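Local coordinates for UPF0098 protein CT_736 (Chlamydia trachomatis, PDB 3N08) that is of unknown function but belongs to the phosphatidylethanolamine-binding protein family, whose eukaryotic members include the Raf kinase inhibitor protein, and may bind anionic ligands, at residues I17-P30 / Y98-F112. Numbering follows the deposited sequence.
Sequences IPKKYSCQGVGISP and YCPPCPPDAKHRYYF
Tyr98 lays its ring against the backbone of residues 27-30: Ser29 CA sits over one face, 3.7 Å from the ring centroid in a CH-pi contact, while the carbonyl oxygens of Tyr21 and Gly27 lie at the ring edge. With CG anti to the backbone N (chi1 178°), the phenol extends toward residues 21-30, and its OH donates to Tyr21 O over 2.8 Å. That carbonyl also has Pro100 CB and Pro101 CD close by. Pro30 CD packs obliquely beside Tyr98 CE1 at 3.7 Å. Further along, Cys23 N donates to Pro101 O (2.9 Å, N-H...O angle 160°), next to the disulfide in which Cys23 SG and Cys102 SG are joined with a chi3 of 71°. In this PEBP-family fold the bonds tie the loop between strands 15-16 and 32-35 to the segment leading into strand 108-117 of the large sheet. Cys23 lies in a type I turn from Ser22 to Gly25, where Ser22 OG also accepts from Gln24 N in an ST turn. Deeper in, Ile17 CD1 meets Tyr110 CB at 4.0 Å and the edge of the Phe112 ring, and Pro30 CG reaches Phe112 CE2 at 3.9 Å. Pro101 CG covers one face of Tyr110, whose ring also meets His65 edge-to-face.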
loop_
_atom_site.group_PDB
_atom_site.type_symbol
_atom_site.label_atom_id
_atom_site.label_comp_id
_atom_site.label_asym_id
_atom_site.label_seq_id
_atom_site.Cartn_x
_atom_site.Cartn_y
_atom_site.Cartn_z
ATOM N N ILE B 17 12.497 6.813 11.135
ATOM C CA ILE B 17 12.377 8.097 10.459
ATOM C C ILE B 17 13.690 8.852 10.652
ATOM O O ILE B 17 14.181 8.945 11.782
ATOM C CB ILE B 17 11.236 8.907 11.090
ATOM C CG1 ILE B 17 9.916 8.145 10.919
ATOM C CG2 ILE B 17 11.166 10.296 10.494
ATOM C CD1 ILE B 17 8.745 8.715 11.759
ATOM N N PRO B 18 14.290 9.386 9.566
ATOM C CA PRO B 18 15.547 10.129 9.740
ATOM C C PRO B 18 15.456 11.291 10.711
ATOM O O PRO B 18 14.426 11.949 10.880
ATOM C CB PRO B 18 15.868 10.614 8.329
ATOM C CG PRO B 18 15.188 9.578 7.442
ATOM C CD PRO B 18 13.934 9.219 8.150
ATOM N N LYS B 19 16.593 11.547 11.345
ATOM C CA LYS B 19 16.722 12.559 12.375
ATOM C C LYS B 19 16.221 13.937 11.931
ATOM O O LYS B 19 15.668 14.693 12.725
ATOM C CB LYS B 19 18.184 12.622 12.788
ATOM C CG LYS B 19 18.474 13.678 13.837
ATOM C CD LYS B 19 19.899 13.557 14.359
ATOM C CE LYS B 19 20.003 12.421 15.364
ATOM N NZ LYS B 19 21.394 12.353 15.907
ATOM N N LYS B 20 16.434 14.257 10.657
ATOM C CA LYS B 20 16.062 15.545 10.084
ATOM C C LYS B 20 14.580 15.912 10.350
ATOM O O LYS B 20 14.220 17.086 10.428
ATOM C CB LYS B 20 16.302 15.431 8.570
ATOM C CG LYS B 20 16.011 16.640 7.720
ATOM C CD LYS B 20 16.216 16.251 6.253
ATOM C CE LYS B 20 16.232 17.444 5.314
ATOM N NZ LYS B 20 17.539 18.143 5.317
ATOM N N TYR B 21 13.716 14.909 10.448
ATOM C CA TYR B 21 12.268 15.144 10.577
ATOM C C TYR B 21 11.818 15.123 12.035
ATOM O O TYR B 21 10.628 15.308 12.321
ATOM C CB TYR B 21 11.495 14.106 9.756
ATOM C CG TYR B 21 12.047 14.026 8.356
ATOM C CD1 TYR B 21 12.022 15.120 7.503
ATOM C CD2 TYR B 21 12.659 12.868 7.907
ATOM C CE1 TYR B 21 12.582 15.050 6.225
ATOM C CE2 TYR B 21 13.223 12.790 6.661
ATOM C CZ TYR B 21 13.166 13.878 5.809
ATOM O OH TYR B 21 13.711 13.800 4.542
ATOM N N SER B 22 12.771 14.952 12.957
ATOM C CA SER B 22 12.500 14.927 14.376
ATOM C C SER B 22 12.933 16.233 15.047
ATOM O O SER B 22 13.554 17.073 14.430
ATOM C CB SER B 22 13.264 13.769 15.041
ATOM O OG SER B 22 14.637 14.095 15.226
ATOM N N CYS B 23 12.672 16.350 16.340
ATOM C CA CYS B 23 13.123 17.497 17.081
ATOM C C CYS B 23 14.637 17.532 17.197
ATOM O O CYS B 23 15.166 18.574 17.567
ATOM C CB CYS B 23 12.522 17.458 18.477
ATOM S SG CYS B 23 13.187 16.134 19.498
ATOM N N GLN B 24 15.332 16.426 16.939
ATOM C CA GLN B 24 16.802 16.414 16.982
ATOM C C GLN B 24 17.457 16.958 15.725
ATOM O O GLN B 24 18.673 17.174 15.714
ATOM C CB GLN B 24 17.337 15.015 17.231
ATOM C CG GLN B 24 16.946 14.453 18.558
ATOM C CD GLN B 24 17.695 13.165 18.895
ATOM O OE1 GLN B 24 17.536 12.139 18.222
ATOM N NE2 GLN B 24 18.511 13.211 19.937
ATOM N N GLY B 25 16.676 17.177 14.676
ATOM C CA GLY B 25 17.174 17.793 13.461
ATOM C C GLY B 25 16.407 19.076 13.246
ATOM O O GLY B 25 15.918 19.693 14.189
ATOM N N VAL B 26 16.267 19.465 11.992
ATOM C CA VAL B 26 15.524 20.681 11.685
ATOM C C VAL B 26 14.006 20.557 11.990
ATOM O O VAL B 26 13.314 21.551 12.201
ATOM C CB VAL B 26 15.792 21.149 10.219
ATOM C CG1 VAL B 26 17.239 21.661 10.086
ATOM C CG2 VAL B 26 15.515 20.044 9.204
ATOM N N GLY B 27 13.500 19.334 12.036
ATOM C CA GLY B 27 12.132 19.087 12.444
ATOM C C GLY B 27 11.093 19.410 11.393
ATOM O O GLY B 27 9.954 19.735 11.712
ATOM N N ILE B 28 11.467 19.315 10.130
ATOM C CA ILE B 28 10.511 19.571 9.061
ATOM C C ILE B 28 9.701 18.320 8.742
ATOM O O ILE B 28 10.068 17.193 9.101
ATOM C CB ILE B 28 11.208 20.116 7.785
ATOM C CG1 ILE B 28 12.099 19.037 7.175
ATOM C CG2 ILE B 28 12.020 21.392 8.105
ATOM C CD1 ILE B 28 12.810 19.462 5.887
ATOM N N SER B 29 8.571 18.517 8.074
ATOM C CA SER B 29 7.698 17.410 7.721
ATOM C C SER B 29 8.405 16.475 6.732
ATOM O O SER B 29 9.151 16.935 5.864
ATOM C CB SER B 29 6.369 17.945 7.166
ATOM O OG SER B 29 6.570 18.614 5.926
ATOM N N PRO B 30 8.224 15.160 6.890
ATOM C CA PRO B 30 8.897 14.198 6.013
ATOM C C PRO B 30 8.244 14.143 4.640
ATOM O O PRO B 30 7.053 14.471 4.504
ATOM C CB PRO B 30 8.676 12.864 6.737
ATOM C CG PRO B 30 7.339 13.073 7.459
ATOM C CD PRO B 30 7.363 14.511 7.894
ATOM N N TYR B 98 2.441 20.629 11.483
ATOM C CA TYR B 98 3.283 19.505 11.835
ATOM C C TYR B 98 4.048 19.733 13.096
ATOM O O TYR B 98 4.673 20.782 13.287
ATOM C CB TYR B 98 4.266 19.249 10.692
ATOM C CG TYR B 98 5.276 18.136 10.896
ATOM C CD1 TYR B 98 4.896 16.809 10.788
ATOM C CD2 TYR B 98 6.605 18.411 11.182
ATOM C CE1 TYR B 98 5.807 15.780 10.946
ATOM C CE2 TYR B 98 7.528 17.379 11.346
ATOM C CZ TYR B 98 7.127 16.072 11.208
ATOM O OH TYR B 98 8.009 15.037 11.352
ATOM N N CYS B 99 4.041 18.692 13.913
ATOM C CA CYS B 99 4.803 18.585 15.150
ATOM C C CYS B 99 5.776 17.432 14.982
ATOM O O CYS B 99 5.346 16.316 14.750
ATOM C CB CYS B 99 3.846 18.258 16.299
ATOM S SG CYS B 99 4.594 18.151 17.925
ATOM N N PRO B 100 7.089 17.677 15.077
ATOM C CA PRO B 100 7.988 16.550 14.836
ATOM C C PRO B 100 8.001 15.535 15.974
ATOM O O PRO B 100 7.774 15.880 17.138
ATOM C CB PRO B 100 9.372 17.207 14.727
ATOM C CG PRO B 100 9.256 18.424 15.493
ATOM C CD PRO B 100 7.830 18.924 15.308
ATOM N N PRO B 101 8.311 14.281 15.659
ATOM C CA PRO B 101 8.642 13.327 16.723
ATOM C C PRO B 101 9.676 13.880 17.686
ATOM O O PRO B 101 10.686 14.442 17.270
ATOM C CB PRO B 101 9.222 12.146 15.942
ATOM C CG PRO B 101 8.482 12.196 14.631
ATOM C CD PRO B 101 8.396 13.674 14.318
ATOM N N CYS B 102 9.434 13.695 18.984
ATOM C CA CYS B 102 10.416 14.050 20.001
ATOM C C CYS B 102 10.165 13.158 21.216
ATOM O O CYS B 102 9.808 13.623 22.296
ATOM C CB CYS B 102 10.344 15.544 20.310
ATOM S SG CYS B 102 11.865 16.196 21.067
ATOM N N PRO B 103 10.325 11.850 21.020
ATOM C CA PRO B 103 9.933 10.908 22.073
ATOM C C PRO B 103 10.874 10.972 23.263
ATOM O O PRO B 103 12.078 10.807 23.102
ATOM C CB PRO B 103 10.027 9.553 21.358
ATOM C CG PRO B 103 11.005 9.758 20.264
ATOM C CD PRO B 103 10.820 11.167 19.816
ATOM N N PRO B 104 10.356 11.212 24.474
ATOM C CA PRO B 104 11.286 11.419 25.594
ATOM C C PRO B 104 11.751 10.134 26.258
ATOM O O PRO B 104 12.837 10.147 26.861
ATOM C CB PRO B 104 10.434 12.196 26.600
ATOM C CG PRO B 104 9.033 11.728 26.321
ATOM C CD PRO B 104 8.978 11.593 24.822
ATOM N N ASP B 105 10.960 9.075 26.169
ATOM C CA ASP B 105 11.073 7.932 27.088
ATOM C C ASP B 105 11.480 6.607 26.460
ATOM O O ASP B 105 11.843 5.664 27.189
ATOM C CB ASP B 105 9.736 7.703 27.827
ATOM C CG ASP B 105 8.562 7.430 26.883
ATOM O OD1 ASP B 105 8.567 7.920 25.736
ATOM O OD2 ASP B 105 7.623 6.751 27.326
ATOM N N ALA B 106 11.392 6.509 25.142
ATOM C CA ALA B 106 11.507 5.226 24.468
ATOM C C ALA B 106 11.398 5.477 22.983
ATOM O O ALA B 106 11.089 6.583 22.554
ATOM C CB ALA B 106 10.380 4.334 24.893
ATOM N N LYS B 107 11.614 4.424 22.208
ATOM C CA LYS B 107 11.275 4.426 20.800
ATOM C C LYS B 107 9.756 4.470 20.622
ATOM O O LYS B 107 9.041 3.704 21.281
ATOM C CB LYS B 107 11.829 3.156 20.153
ATOM C CG LYS B 107 11.507 3.041 18.680
ATOM C CD LYS B 107 12.198 1.834 18.077
ATOM C CE LYS B 107 11.653 0.524 18.629
ATOM N N HIS B 108 9.254 5.360 19.774
ATOM C CA HIS B 108 7.818 5.393 19.466
ATOM C C HIS B 108 7.560 5.079 18.011
ATOM O O HIS B 108 8.431 5.269 17.165
ATOM C CB HIS B 108 7.214 6.778 19.691
ATOM C CG HIS B 108 7.209 7.255 21.105
ATOM N ND1 HIS B 108 6.575 8.427 21.448
ATOM C CD2 HIS B 108 7.776 6.788 22.241
ATOM C CE1 HIS B 108 6.726 8.652 22.739
ATOM N NE2 HIS B 108 7.474 7.685 23.237
ATOM N N ARG B 109 6.341 4.605 17.755
ATOM C CA ARG B 109 5.812 4.421 16.414
ATOM C C ARG B 109 4.930 5.589 16.019
ATOM O O ARG B 109 4.092 6.043 16.805
ATOM C CB ARG B 109 4.984 3.128 16.397
ATOM C CG ARG B 109 5.771 1.887 16.678
ATOM C CD ARG B 109 4.846 0.707 16.982
ATOM N NE ARG B 109 4.088 0.938 18.207
ATOM C CZ ARG B 109 3.104 0.174 18.641
ATOM N NH1 ARG B 109 2.754 -0.899 17.929
ATOM N NH2 ARG B 109 2.484 0.477 19.776
ATOM N N TYR B 110 5.153 6.087 14.809
ATOM C CA TYR B 110 4.387 7.185 14.239
ATOM C C TYR B 110 3.650 6.634 13.023
ATOM O O TYR B 110 4.266 6.197 12.036
ATOM C CB TYR B 110 5.324 8.364 13.872
ATOM C CG TYR B 110 6.014 8.889 15.090
ATOM C CD1 TYR B 110 5.432 9.857 15.886
ATOM C CD2 TYR B 110 7.201 8.321 15.515
ATOM C CE1 TYR B 110 6.042 10.288 17.062
ATOM C CE2 TYR B 110 7.804 8.721 16.693
ATOM C CZ TYR B 110 7.225 9.712 17.448
ATOM O OH TYR B 110 7.847 10.069 18.630
ATOM N N TYR B 111 2.326 6.656 13.118
ATOM C CA TYR B 111 1.453 6.120 12.077
ATOM C C TYR B 111 0.926 7.261 11.232
ATOM O O TYR B 111 0.458 8.295 11.754
ATOM C CB TYR B 111 0.301 5.355 12.698
ATOM C CG TYR B 111 0.716 4.007 13.237
ATOM C CD1 TYR B 111 0.647 2.869 12.449
ATOM C CD2 TYR B 111 1.188 3.868 14.542
ATOM C CE1 TYR B 111 1.020 1.639 12.933
ATOM C CE2 TYR B 111 1.563 2.646 15.023
ATOM C CZ TYR B 111 1.483 1.531 14.214
ATOM O OH TYR B 111 1.883 0.308 14.740
ATOM N N PHE B 112 1.030 7.079 9.921
ATOM C CA PHE B 112 0.590 8.028 8.920
ATOM C C PHE B 112 -0.565 7.383 8.166
ATOM O O PHE B 112 -0.409 6.330 7.554
ATOM C CB PHE B 112 1.705 8.289 7.920
ATOM C CG PHE B 112 2.937 8.925 8.489
ATOM C CD1 PHE B 112 3.795 8.222 9.339
ATOM C CD2 PHE B 112 3.256 10.212 8.165
ATOM C CE1 PHE B 112 4.934 8.836 9.841
ATOM C CE2 PHE B 112 4.391 10.814 8.665
ATOM C CZ PHE B 112 5.228 10.115 9.504
#